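Local coordinates for deseasin MCP-01 (Pseudoalteromonas sp., PDB 3VV3), which probably breaks down collagen by cutting its peptide bonds, as a serine protease of the subtilisin family, at residues V44-I49 with H128-V133; A64-G69 with D85-I90; M100-H105 with G134-A139; Y155-K160 with A192-V197. All coordinates share one frame; numbering follows the deposited sequence.

Interaction 1 (V44-I49 with H128-V133); sequences VVVGVI and HDVSIV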
loop_
_atom_site.group_PDB
_atom_site.type_symbol
_atom_site.label_atom_id
_atom_site.label_comp_id
_atom_site.label_asym_id
_atom_site.label_seq_id
_atom_site.Cartn_x
_atom_site.Cartn_y
_atom_site.Cartn_z
ATOM N N VAL A 44 -11.197 19.449 19.496
ATOM C CA VAL A 44 -9.837 18.979 19.232
ATOM C C VAL A 44 -9.670 18.763 17.733
ATOM O O VAL A 44 -10.461 18.060 17.117
ATOM C CB VAL A 44 -9.548 17.654 19.980
ATOM C CG1 VAL A 44 -8.167 17.108 19.604
ATOM C CG2 VAL A 44 -9.639 17.859 21.481
ATOM N N VAL A 45 -8.646 19.374 17.145
ATOM C CA VAL A 45 -8.476 19.318 15.703
ATOM C C VAL A 45 -7.248 18.487 15.357
ATOM O O VAL A 45 -6.184 18.677 15.929
ATOM C CB VAL A 45 -8.344 20.734 15.106
ATOM C CG1 VAL A 45 -8.312 20.666 13.589
ATOM C CG2 VAL A 45 -9.499 21.610 15.586
ATOM N N VAL A 46 -7.416 17.549 14.432
ATOM C CA VAL A 46 -6.307 16.720 13.980
ATOM C C VAL A 46 -6.098 16.930 12.486
ATOM O O VAL A 46 -7.048 16.877 11.710
ATOM C CB VAL A 46 -6.584 15.222 14.225
ATOM C CG1 VAL A 46 -5.412 14.380 13.732
ATOM C CG2 VAL A 46 -6.825 14.955 15.704
ATOM N N GLY A 47 -4.855 17.158 12.078
ATOM C CA GLY A 47 -4.555 17.318 10.667
ATOM C C GLY A 47 -4.096 16.011 10.052
ATOM O O GLY A 47 -3.275 15.302 10.637
ATOM N N VAL A 48 -4.635 15.687 8.878
ATOM C CA VAL A 48 -4.216 14.485 8.152
ATOM C C VAL A 48 -3.535 14.913 6.858
ATOM O O VAL A 48 -4.160 15.522 5.991
ATOM C CB VAL A 48 -5.410 13.554 7.841
ATOM C CG1 VAL A 48 -4.973 12.392 6.943
ATOM C CG2 VAL A 48 -6.041 13.052 9.132
ATOM N N ILE A 49 -2.238 14.614 6.759
ATOM C CA ILE A 49 -1.437 14.961 5.589
ATOM C C ILE A 49 -1.249 13.698 4.748
ATOM O O ILE A 49 -0.539 12.766 5.149
ATOM C CB ILE A 49 -0.086 15.565 6.027
ATOM C CG1 ILE A 49 -0.342 16.833 6.864
ATOM C CG2 ILE A 49 0.808 15.848 4.803
ATOM C CD1 ILE A 49 0.932 17.500 7.465
ATOM N N HIS A 128 -14.922 9.306 18.914
ATOM C CA HIS A 128 -16.267 9.339 18.343
ATOM C C HIS A 128 -16.531 10.714 17.765
ATOM O O HIS A 128 -17.251 10.861 16.779
ATOM C CB HIS A 128 -17.330 9.086 19.410
ATOM C CG HIS A 128 -17.297 7.710 19.981
ATOM N ND1 HIS A 128 -18.403 7.121 20.561
ATOM C CD2 HIS A 128 -16.298 6.800 20.060
ATOM C CE1 HIS A 128 -18.080 5.910 20.977
ATOM N NE2 HIS A 128 -16.813 5.689 20.682
ATOM N N ASP A 129 -15.961 11.721 18.419
ATOM C CA ASP A 129 -16.117 13.115 18.022
ATOM C C ASP A 129 -14.753 13.797 18.016
ATOM O O ASP A 129 -13.988 13.671 18.967
ATOM C CB ASP A 129 -17.047 13.835 19.001
ATOM C CG ASP A 129 -18.422 13.196 19.066
ATOM O OD1 ASP A 129 -19.202 13.358 18.105
ATOM O OD2 ASP A 129 -18.711 12.521 20.071
ATOM N N VAL A 130 -14.460 14.505 16.932
ATOM C CA VAL A 130 -13.181 15.179 16.747
ATOM C C VAL A 130 -13.337 15.999 15.474
ATOM O O VAL A 130 -14.314 15.820 14.748
ATOM C CB VAL A 130 -12.021 14.149 16.611
ATOM C CG1 VAL A 130 -12.152 13.354 15.304
ATOM C CG2 VAL A 130 -10.650 14.825 16.715
ATOM N N SER A 131 -12.406 16.912 15.199
ATOM C CA SER A 131 -12.431 17.650 13.941
ATOM C C SER A 131 -11.200 17.286 13.129
ATOM O O SER A 131 -10.081 17.413 13.610
ATOM C CB SER A 131 -12.471 19.168 14.172
ATOM O OG SER A 131 -13.700 19.563 14.766
ATOM N N ILE A 132 -11.413 16.828 11.906
ATOM C CA ILE A 132 -10.312 16.414 11.057
ATOM C C ILE A 132 -10.155 17.374 9.890
ATOM O O ILE A 132 -11.082 17.545 9.098
ATOM C CB ILE A 132 -10.556 15.004 10.512
ATOM C CG1 ILE A 132 -10.563 14.001 11.665
ATOM C CG2 ILE A 132 -9.485 14.635 9.485
ATOM C CD1 ILE A 132 -11.030 12.613 11.265
ATOM N N VAL A 133 -8.983 17.996 9.791
ATOM C CA VAL A 133 -8.657 18.854 8.650
ATOM C C VAL A 133 -7.678 18.131 7.729
ATOM O O VAL A 133 -6.701 17.536 8.185
ATOM C CB VAL A 133 -8.066 20.227 9.091
ATOM C CG1 VAL A 133 -6.969 20.054 10.132
ATOM C CG2 VAL A 133 -7.555 21.014 7.878
#

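Interaction 2 (A64-G69 with D85-I90); sequences AWVNSG and DDVHGI. With CA (calcium ion), chain C; CA (calcium ion), chain F.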
loop_
_atom_site.group_PDB
_atom_site.type_symbol
_atom_site.label_atom_id
_atom_site.label_comp_id
_atom_site.label_asym_id
_atom_site.label_seq_id
_atom_site.Cartn_x
_atom_site.Cartn_y
_atom_site.Cartn_z
ATOM N N ALA A 64 -15.769 16.315 10.172
ATOM C CA ALA A 64 -14.945 17.125 9.282
ATOM C C ALA A 64 -14.752 18.525 9.865
ATOM O O ALA A 64 -15.716 19.191 10.247
ATOM C CB ALA A 64 -15.562 17.207 7.898
ATOM N N TRP A 65 -13.503 18.969 9.934
ATOM C CA TRP A 65 -13.215 20.330 10.387
ATOM C C TRP A 65 -13.820 21.354 9.440
ATOM O O TRP A 65 -13.844 21.152 8.223
ATOM C CB TRP A 65 -11.704 20.538 10.466
ATOM C CG TRP A 65 -11.260 21.917 10.827
ATOM C CD1 TRP A 65 -11.278 22.491 12.063
ATOM C CD2 TRP A 65 -10.694 22.888 9.940
ATOM N NE1 TRP A 65 -10.762 23.767 12.004
ATOM C CE2 TRP A 65 -10.395 24.034 10.711
ATOM C CE3 TRP A 65 -10.410 22.898 8.568
ATOM C CZ2 TRP A 65 -9.823 25.182 10.157
ATOM C CZ3 TRP A 65 -9.845 24.042 8.012
ATOM C CH2 TRP A 65 -9.545 25.165 8.808
ATOM N N VAL A 66 -14.305 22.458 10.010
ATOM C CA VAL A 66 -14.770 23.586 9.231
ATOM C C VAL A 66 -14.002 24.839 9.644
ATOM O O VAL A 66 -13.936 25.187 10.831
ATOM C CB VAL A 66 -16.284 23.813 9.412
ATOM C CG1 VAL A 66 -16.720 25.063 8.657
ATOM C CG2 VAL A 66 -17.051 22.597 8.918
ATOM N N ASN A 67 -13.411 25.494 8.654
ATOM C CA ASN A 67 -12.635 26.713 8.858
ATOM C C ASN A 67 -13.563 27.861 9.258
ATOM O O ASN A 67 -14.361 28.332 8.443
ATOM C CB ASN A 67 -11.903 27.058 7.558
ATOM C CG ASN A 67 -10.917 28.200 7.714
ATOM O OD1 ASN A 67 -11.011 28.999 8.643
ATOM N ND2 ASN A 67 -9.961 28.286 6.787
ATOM N N SER A 68 -13.453 28.308 10.509
ATOM C CA SER A 68 -14.352 29.342 11.022
ATOM C C SER A 68 -14.088 30.687 10.352
ATOM O O SER A 68 -14.916 31.594 10.418
ATOM C CB SER A 68 -14.218 29.465 12.541
ATOM O OG SER A 68 -12.955 29.997 12.889
ATOM N N GLY A 69 -12.943 30.802 9.686
ATOM C CA GLY A 69 -12.549 32.058 9.062
ATOM C C GLY A 69 -12.821 32.143 7.569
ATOM O O GLY A 69 -12.471 33.139 6.928
ATOM N N ASP A 85 -11.167 29.558 -0.095
ATOM C CA ASP A 85 -12.305 28.684 0.172
ATOM C C ASP A 85 -11.879 27.354 0.805
ATOM O O ASP A 85 -12.495 26.316 0.545
ATOM C CB ASP A 85 -13.122 28.440 -1.115
ATOM C CG ASP A 85 -13.910 29.673 -1.557
ATOM O OD1 ASP A 85 -13.954 30.647 -0.789
ATOM O OD2 ASP A 85 -14.487 29.674 -2.661
ATOM N N ASP A 86 -10.839 27.391 1.637
ATOM C CA ASP A 86 -10.382 26.192 2.343
ATOM C C ASP A 86 -11.272 25.888 3.550
ATOM O O ASP A 86 -10.918 26.142 4.701
ATOM C CB ASP A 86 -8.899 26.281 2.731
ATOM C CG ASP A 86 -8.600 27.418 3.680
ATOM O OD1 ASP A 86 -9.064 28.543 3.413
ATOM O OD2 ASP A 86 -7.893 27.184 4.682
ATOM N N VAL A 87 -12.441 25.343 3.256
ATOM C CA VAL A 87 -13.437 25.069 4.273
ATOM C C VAL A 87 -13.049 23.856 5.111
ATOM O O VAL A 87 -13.141 23.891 6.328
ATOM C CB VAL A 87 -14.820 24.844 3.628
ATOM C CG1 VAL A 87 -15.837 24.369 4.672
ATOM C CG2 VAL A 87 -15.285 26.136 2.934
ATOM N N HIS A 88 -12.589 22.799 4.446
ATOM C CA HIS A 88 -12.228 21.555 5.123
ATOM C C HIS A 88 -10.728 21.262 5.101
ATOM O O HIS A 88 -10.282 20.243 5.641
ATOM C CB HIS A 88 -12.960 20.382 4.470
ATOM C CG HIS A 88 -14.450 20.492 4.533
ATOM N ND1 HIS A 88 -15.140 20.558 5.725
ATOM C CD2 HIS A 88 -15.383 20.541 3.553
ATOM C CE1 HIS A 88 -16.435 20.644 5.476
ATOM N NE2 HIS A 88 -16.611 20.625 4.167
ATOM N N GLY A 89 -9.956 22.140 4.470
ATOM C CA GLY A 89 -8.540 21.889 4.265
ATOM C C GLY A 89 -8.145 22.275 2.853
ATOM O O GLY A 89 -8.857 23.038 2.200
ATOM N N ILE A 90 -7.031 21.733 2.368
ATOM C CA ILE A 90 -6.509 22.158 1.075
ATOM C C ILE A 90 -5.932 21.027 0.252
ATOM O O ILE A 90 -5.702 19.919 0.751
ATOM C CB ILE A 90 -5.386 23.213 1.228
ATOM C CG1 ILE A 90 -4.194 22.627 2.000
ATOM C CG2 ILE A 90 -5.922 24.496 1.878
ATOM C CD1 ILE A 90 -2.896 23.443 1.877
HETATM CA CA CA C . -8.466 30.776 3.255
HETATM CA CA CA F . -14.068 32.180 1.044
#

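Interaction 3 (M100-H105 with G134-A139); sequences MDDEGH and GCKFLA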
loop_
_atom_site.group_PDB
_atom_site.type_symbol
_atom_site.label_atom_id
_atom_site.label_comp_id
_atom_site.label_asym_id
_atom_site.label_seq_id
_atom_site.Cartn_x
_atom_site.Cartn_y
_atom_site.Cartn_z
ATOM N N MET A 100 -10.600 16.979 -0.793
ATOM C CA MET A 100 -11.310 15.744 -1.146
ATOM C C MET A 100 -10.351 14.629 -1.577
ATOM O O MET A 100 -9.487 14.814 -2.444
ATOM C CB MET A 100 -12.356 15.990 -2.243
ATOM C CG MET A 100 -12.995 14.704 -2.771
ATOM S SD MET A 100 -13.916 13.802 -1.507
ATOM C CE MET A 100 -15.159 15.010 -1.075
ATOM N N ASP A 101 -10.530 13.464 -0.963
ATOM C CA ASP A 101 -9.732 12.289 -1.267
ATOM C C ASP A 101 -10.253 11.578 -2.515
ATOM O O ASP A 101 -11.398 11.108 -2.545
ATOM C CB ASP A 101 -9.798 11.341 -0.078
ATOM C CG ASP A 101 -8.887 10.145 -0.224
ATOM O OD1 ASP A 101 -8.044 10.129 -1.154
ATOM O OD2 ASP A 101 -9.009 9.227 0.620
ATOM N N ASP A 102 -9.409 11.497 -3.536
ATOM C CA ASP A 102 -9.750 10.781 -4.767
ATOM C C ASP A 102 -8.882 9.537 -4.922
ATOM O O ASP A 102 -8.786 8.976 -6.014
ATOM C CB ASP A 102 -9.597 11.692 -5.991
ATOM C CG ASP A 102 -8.208 12.296 -6.101
ATOM O OD1 ASP A 102 -7.331 11.935 -5.289
ATOM O OD2 ASP A 102 -7.996 13.134 -7.003
ATOM N N GLU A 103 -8.254 9.112 -3.827
ATOM C CA GLU A 103 -7.368 7.941 -3.848
ATOM C C GLU A 103 -7.847 6.874 -2.878
ATOM O O GLU A 103 -8.017 5.712 -3.263
ATOM C CB GLU A 103 -5.929 8.346 -3.516
ATOM C CG GLU A 103 -4.869 7.368 -4.042
ATOM C CD GLU A 103 -4.814 6.064 -3.262
ATOM O OE1 GLU A 103 -5.059 6.082 -2.039
ATOM O OE2 GLU A 103 -4.507 5.012 -3.871
ATOM N N GLY A 104 -8.051 7.266 -1.621
ATOM C CA GLY A 104 -8.584 6.364 -0.605
ATOM C C GLY A 104 -7.823 6.310 0.710
ATOM O O GLY A 104 -8.411 6.129 1.789
ATOM N N HIS A 105 -6.502 6.445 0.622
ATOM C CA HIS A 105 -5.621 6.238 1.764
ATOM C C HIS A 105 -5.915 7.226 2.903
ATOM O O HIS A 105 -5.995 6.843 4.079
ATOM C CB HIS A 105 -4.168 6.361 1.287
ATOM C CG HIS A 105 -3.152 5.929 2.293
ATOM N ND1 HIS A 105 -2.558 6.809 3.175
ATOM C CD2 HIS A 105 -2.608 4.715 2.550
ATOM C CE1 HIS A 105 -1.705 6.155 3.944
ATOM N NE2 HIS A 105 -1.717 4.880 3.584
ATOM N N GLY A 134 -7.951 18.165 6.429
ATOM C CA GLY A 134 -7.106 17.447 5.493
ATOM C C GLY A 134 -6.186 18.351 4.712
ATOM O O GLY A 134 -6.551 19.474 4.367
ATOM N N CYS A 135 -4.974 17.869 4.454
ATOM C CA CYS A 135 -4.138 18.463 3.421
ATOM C C CYS A 135 -3.698 17.347 2.485
ATOM O O CYS A 135 -3.021 16.396 2.893
ATOM C CB CYS A 135 -2.924 19.195 3.999
ATOM S SG CYS A 135 -1.942 20.043 2.722
ATOM N N LYS A 136 -4.131 17.466 1.238
ATOM C CA LYS A 136 -3.846 16.493 0.199
ATOM C C LYS A 136 -2.566 16.894 -0.516
ATOM O O LYS A 136 -2.542 17.913 -1.210
ATOM C CB LYS A 136 -5.026 16.455 -0.782
ATOM C CG LYS A 136 -4.800 15.629 -2.039
ATOM C CD LYS A 136 -6.074 15.590 -2.887
ATOM C CE LYS A 136 -5.874 14.719 -4.122
ATOM N NZ LYS A 136 -5.553 13.297 -3.737
ATOM N N PHE A 137 -1.493 16.121 -0.334
ATOM C CA PHE A 137 -0.259 16.361 -1.088
ATOM C C PHE A 137 0.072 15.185 -2.013
ATOM O O PHE A 137 1.014 15.260 -2.797
ATOM C CB PHE A 137 0.941 16.697 -0.174
ATOM C CG PHE A 137 1.628 15.488 0.421
ATOM C CD1 PHE A 137 1.031 14.768 1.449
ATOM C CD2 PHE A 137 2.871 15.082 -0.044
ATOM C CE1 PHE A 137 1.663 13.652 2.005
ATOM C CE2 PHE A 137 3.514 13.970 0.511
ATOM C CZ PHE A 137 2.906 13.257 1.535
ATOM N N LEU A 138 -0.716 14.115 -1.919
ATOM C CA LEU A 138 -0.567 12.961 -2.796
ATOM C C LEU A 138 -1.756 12.867 -3.736
ATOM O O LEU A 138 -2.902 12.892 -3.296
ATOM C CB LEU A 138 -0.465 11.673 -1.973
ATOM C CG LEU A 138 0.779 11.620 -1.091
ATOM C CD1 LEU A 138 0.692 10.469 -0.100
ATOM C CD2 LEU A 138 2.041 11.522 -1.951
ATOM N N ALA A 139 -1.472 12.745 -5.028
ATOM C CA ALA A 139 -2.518 12.748 -6.046
ATOM C C ALA A 139 -3.204 11.398 -6.152
ATOM O O ALA A 139 -2.794 10.430 -5.504
ATOM C CB ALA A 139 -1.933 13.141 -7.388
#

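Interaction 4 (Y155-K160 with A192-V197); sequences YMVGLK and ADILFV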
loop_
_atom_site.group_PDB
_atom_site.type_symbol
_atom_site.label_atom_id
_atom_site.label_comp_id
_atom_site.label_asym_id
_atom_site.label_seq_id
_atom_site.Cartn_x
_atom_site.Cartn_y
_atom_site.Cartn_z
ATOM N N TYR A 155 0.816 24.819 6.355
ATOM C CA TYR A 155 -0.610 25.171 6.402
ATOM C C TYR A 155 -1.200 24.856 7.767
ATOM O O TYR A 155 -1.903 25.678 8.361
ATOM C CB TYR A 155 -1.388 24.413 5.319
ATOM C CG TYR A 155 -2.900 24.522 5.400
ATOM C CD1 TYR A 155 -3.560 25.658 4.937
ATOM C CD2 TYR A 155 -3.673 23.468 5.887
ATOM C CE1 TYR A 155 -4.948 25.761 4.994
ATOM C CE2 TYR A 155 -5.071 23.563 5.942
ATOM C CZ TYR A 155 -5.693 24.712 5.491
ATOM O OH TYR A 155 -7.065 24.814 5.530
ATOM N N MET A 156 -0.909 23.658 8.260
ATOM C CA MET A 156 -1.412 23.221 9.557
ATOM C C MET A 156 -0.859 24.092 10.683
ATOM O O MET A 156 -1.584 24.448 11.621
ATOM C CB MET A 156 -1.047 21.743 9.794
ATOM C CG MET A 156 -1.652 20.782 8.764
ATOM S SD MET A 156 -3.435 20.564 8.983
ATOM C CE MET A 156 -3.775 19.387 7.672
ATOM N N VAL A 157 0.428 24.415 10.607
ATOM C CA VAL A 157 1.041 25.279 11.618
ATOM C C VAL A 157 0.397 26.660 11.573
ATOM O O VAL A 157 0.140 27.262 12.614
ATOM C CB VAL A 157 2.555 25.390 11.430
ATOM C CG1 VAL A 157 3.141 26.439 12.378
ATOM C CG2 VAL A 157 3.205 24.013 11.647
ATOM N N GLY A 158 0.109 27.139 10.367
ATOM C CA GLY A 158 -0.622 28.388 10.197
ATOM C C GLY A 158 -1.962 28.376 10.925
ATOM O O GLY A 158 -2.319 29.334 11.616
ATOM N N LEU A 159 -2.714 27.289 10.783
ATOM C CA LEU A 159 -4.011 27.196 11.453
ATOM C C LEU A 159 -3.835 27.282 12.974
ATOM O O LEU A 159 -4.542 28.032 13.663
ATOM C CB LEU A 159 -4.729 25.897 11.075
ATOM C CG LEU A 159 -5.223 25.738 9.634
ATOM C CD1 LEU A 159 -5.902 24.369 9.458
ATOM C CD2 LEU A 159 -6.194 26.857 9.272
ATOM N N LYS A 160 -2.881 26.517 13.486
ATOM C CA LYS A 160 -2.613 26.470 14.917
ATOM C C LYS A 160 -2.187 27.852 15.426
ATOM O O LYS A 160 -2.687 28.324 16.448
ATOM C CB LYS A 160 -1.545 25.407 15.221
ATOM C CG LYS A 160 -0.981 25.439 16.652
ATOM C CD LYS A 160 -2.071 25.199 17.683
ATOM C CE LYS A 160 -1.510 25.094 19.095
ATOM N NZ LYS A 160 -0.772 26.333 19.509
ATOM N N ALA A 192 5.012 25.430 17.602
ATOM C CA ALA A 192 3.563 25.652 17.650
ATOM C C ALA A 192 2.816 24.647 18.536
ATOM O O ALA A 192 1.582 24.658 18.594
ATOM C CB ALA A 192 2.978 25.646 16.236
ATOM N N ASP A 193 3.565 23.778 19.209
ATOM C CA ASP A 193 3.019 22.764 20.124
ATOM C C ASP A 193 2.240 21.662 19.417
ATOM O O ASP A 193 1.198 21.211 19.899
ATOM C CB ASP A 193 2.169 23.406 21.229
ATOM C CG ASP A 193 2.945 24.447 22.032
ATOM O OD1 ASP A 193 4.100 24.176 22.412
ATOM O OD2 ASP A 193 2.388 25.541 22.280
ATOM N N ILE A 194 2.775 21.213 18.285
ATOM C CA ILE A 194 2.127 20.177 17.489
ATOM C C ILE A 194 2.924 18.876 17.554
ATOM O O ILE A 194 4.149 18.881 17.436
ATOM C CB ILE A 194 1.984 20.631 16.025
ATOM C CG1 ILE A 194 1.111 21.889 15.963
ATOM C CG2 ILE A 194 1.392 19.510 15.151
ATOM C CD1 ILE A 194 1.016 22.511 14.570
ATOM N N LEU A 195 2.211 17.774 17.754
ATOM C CA LEU A 195 2.812 16.448 17.781
ATOM C C LEU A 195 2.755 15.874 16.374
ATOM O O LEU A 195 1.695 15.859 15.755
ATOM C CB LEU A 195 2.017 15.551 18.729
ATOM C CG LEU A 195 2.463 14.097 18.881
ATOM C CD1 LEU A 195 3.726 14.035 19.723
ATOM C CD2 LEU A 195 1.342 13.288 19.527
ATOM N N PHE A 196 3.897 15.395 15.879
ATOM C CA PHE A 196 4.038 14.943 14.494
ATOM C C PHE A 196 4.144 13.429 14.523
ATOM O O PHE A 196 5.222 12.890 14.768
ATOM C CB PHE A 196 5.318 15.553 13.883
ATOM C CG PHE A 196 5.479 15.324 12.388
ATOM C CD1 PHE A 196 5.979 14.124 11.902
ATOM C CD2 PHE A 196 5.157 16.329 11.481
ATOM C CE1 PHE A 196 6.141 13.922 10.533
ATOM C CE2 PHE A 196 5.310 16.135 10.112
ATOM C CZ PHE A 196 5.801 14.932 9.639
ATOM N N VAL A 197 3.024 12.744 14.297
ATOM C CA VAL A 197 3.008 11.284 14.350
ATOM C C VAL A 197 3.356 10.727 12.974
ATOM O O VAL A 197 2.817 11.184 11.972
ATOM C CB VAL A 197 1.633 10.763 14.784
ATOM C CG1 VAL A 197 1.710 9.279 15.122
ATOM C CG2 VAL A 197 1.129 11.563 15.985
HETATM O O HOH W 1 -0.283 26.308 22.324
#

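Interaction 1 (V44-I49 with H128-V133)
Val45, Ser131 and Val133 lie on one face of a twisted parallel strand pair, Val46 and Ile132 on the other, and the peptide groups bond at the facing edges. Gly47 adds no side chain to the first face. The register is parallel: Val45 sits beside Ser131, Val46 beside Ile132, Gly47 beside Val133. Val46 bonds with both amide and carbonyl, its N reaching Ser131 O (2.8 Å) and its O receiving Val133 N (2.9 Å). Ser131 N to Val44 O (3.0 Å) and Val48 N to Val133 O (2.9 Å) complete the ladder of four.

In Val133, CG1 stands between the backbone N and the carbonyl carbon (chi1 48°), which turns it toward the neighbouring strand. Val133 CG1 lies 3.8 Å from Val45 CG1 and 3.7 Å from Gly47 CA. On the other face the methyl Val48 CG2 meets Ile132 CG2 at 3.8 Å, and Val46 CG2 meets Val130 CG2 at 4.0 Å; both pairs cross obliquely. Ser131 OG turns out of the contact to bond Arg42 O.

Helix 105-114 packs on Val48 and Ile132, and helix 146-161 on Val133 from the opposite face. A buried parallel pair of this kind, with helices on both faces, is typical of the central sheet in the alpha/beta fold of subtilases.

Interaction 2 (A64-G69 with D85-I90)
Asn67 meets Asp86 and Val87 with both its amide groups. Its ND2 donates to Asp86 O (3.1 Å), which lies close to the plane of the side-chain amide, and weakly to Asp86 OD2, whose carboxylate is turned 86° from that plane. Its backbone N donates to Val87 O (2.8 Å). Beyond, His88 ND1 reaches Trp65 O (2.9 Å), the carbonyl oxygen lying at the edge of the imidazole and only 13° out of its plane. Val87 CG1 sits over the centre of the same ring, and Val66 CG2 approaches CE1.

The contact backs a two-calcium loop: Asp86 OD1 binds one calcium ion at 2.3 Å and Asp85 OD1 the other at 2.4 Å. Glu70 is shared by both sites; Asp77, Asp79, Asn81 and Tyr83 complete the first, and Ile71, Asp74 and Ile76 are among the ligands of the second. Asn67 OD1 accepts from Gly69 N (2.8 Å), an Asx turn leading into Glu70. An alanine at Asn67 would lack both amide atoms, probably leaving Asp86 O without this donor and Gly69 N without its acceptor, so that the turn could slacken. Asp86 OD2 is also held by Tyr155 OH, from helix 146-161.

Interaction 3 (M100-H105 with G134-A139)
The loop leading into helix 105-114, whose first residue, His105, is probably the histidine of the catalytic triad, is tied to the end of strand 131-136 by a salt bridge between Asp102 and Lys136. Lys136 NZ lies 2.7 Å from Asp102 OD1, on the syn side and 33° out of the carboxylate plane, and the two side chains cross at about a right angle. The lysine chain runs extended from its strand until the last torsion (chi4 61°) turns NZ aside from the line of the chain. On the way CD passes 3.5 Å from Met100 O. The same NZ donates to Leu138 O (2.7 Å) and to Thr51 O, so three oxygens fix the amino group of this buried lysine. Asp101 OD1 lies 4.8 Å from Lys136 NZ, not in contact, and its opposite charge would probably add to the pull.

Asp101 shapes the loop itself. Its OD1 takes Glu103 N (2.9 Å) and Gly104 N (2.9 Å) from the same face of the carboxylate, making an Asx turn within an Asx motif, and Thr51 OG1 also bonds it. Gly104 is the N-cap of the helix, with a backbone shape that a side chain would jam against the preceding carbonyl. Glu103 OE1 in turn receives His105 N at 3.0 Å, nearly along its C-O axis.

His105 then offers ND1 to Asp50 OD1, while NE2 has a weak bond with Ser270 OG, geometry consistent with the Asp-His-Ser charge relay of subtilisin-like proteases.

Interaction 4 (Y155-K160 with A192-V197)
Lys160 NZ is held by Ala192 O at 3.0 Å, through a bond that is weak, and by a water at 2.9 Å that passes on to Asp193 OD2. The carboxylate itself stays 4.3 Å from NZ at OD2, beyond a salt bridge, though the opposite charges probably still attract; the water bridges the two groups. Ala192 directly follows helix 180-191, and Asp193, with positive phi (69°), closes a Schellman motif there. The residues after it lead into strand 195-199, the second strand of the beta-alpha-beta crossover that starts with strand 166-171. The amino group therefore sits near a helix C-terminus, whose partial negative charge would probably favour it.

Lys160 also touches Ala192 with its methylene groups: CG lies 3.3 Å from Ala192 O and CE 3.2 Å from it. The chain bends at chi2 (61°), which places CD, and again at chi4, which places NZ. An alanine here would keep CB but lose the rest, probably leaving Ala192 O without this donor, the water without one of its holders, and a gap beside the Ala192 methyl.

Apolar groups pack between helix 146-161 and residues 192-194. Ile194 CD1 lies 3.9 Å from Lys160 CB, so the CG1-CD1 arm packs against the base of that side chain. Met156, just before Val157 on the helix, packs on Leu166 and Leu169 of strand 166-171. Val157 spreads its two methyls over both partners, CG1 at 3.9 Å from Ala192 CB and CG2 at 3.9 Å from Ile194 CD1.

From the N terminus, strand 45-50 comes first, and interaction 1 closes a long loop when strand 131-136 arrives beside it. Within that loop lies interaction 2, a short closure from 64-69 to 85-90 that ends at the edge strand 89-91, the other neighbour of strand 131-136. Interaction 3 starts before interaction 1 has closed and ends after it, so the two cross, both using strand 131-136. Interaction 4 follows in series, joining helix 146-161 to the entry of strand 195-199. Trp65 packs on Leu159 and Ile90 on Tyr155, tying interaction 4 to interaction 2, and Met156 CE packs against Gly47 and Val133 of interaction 1.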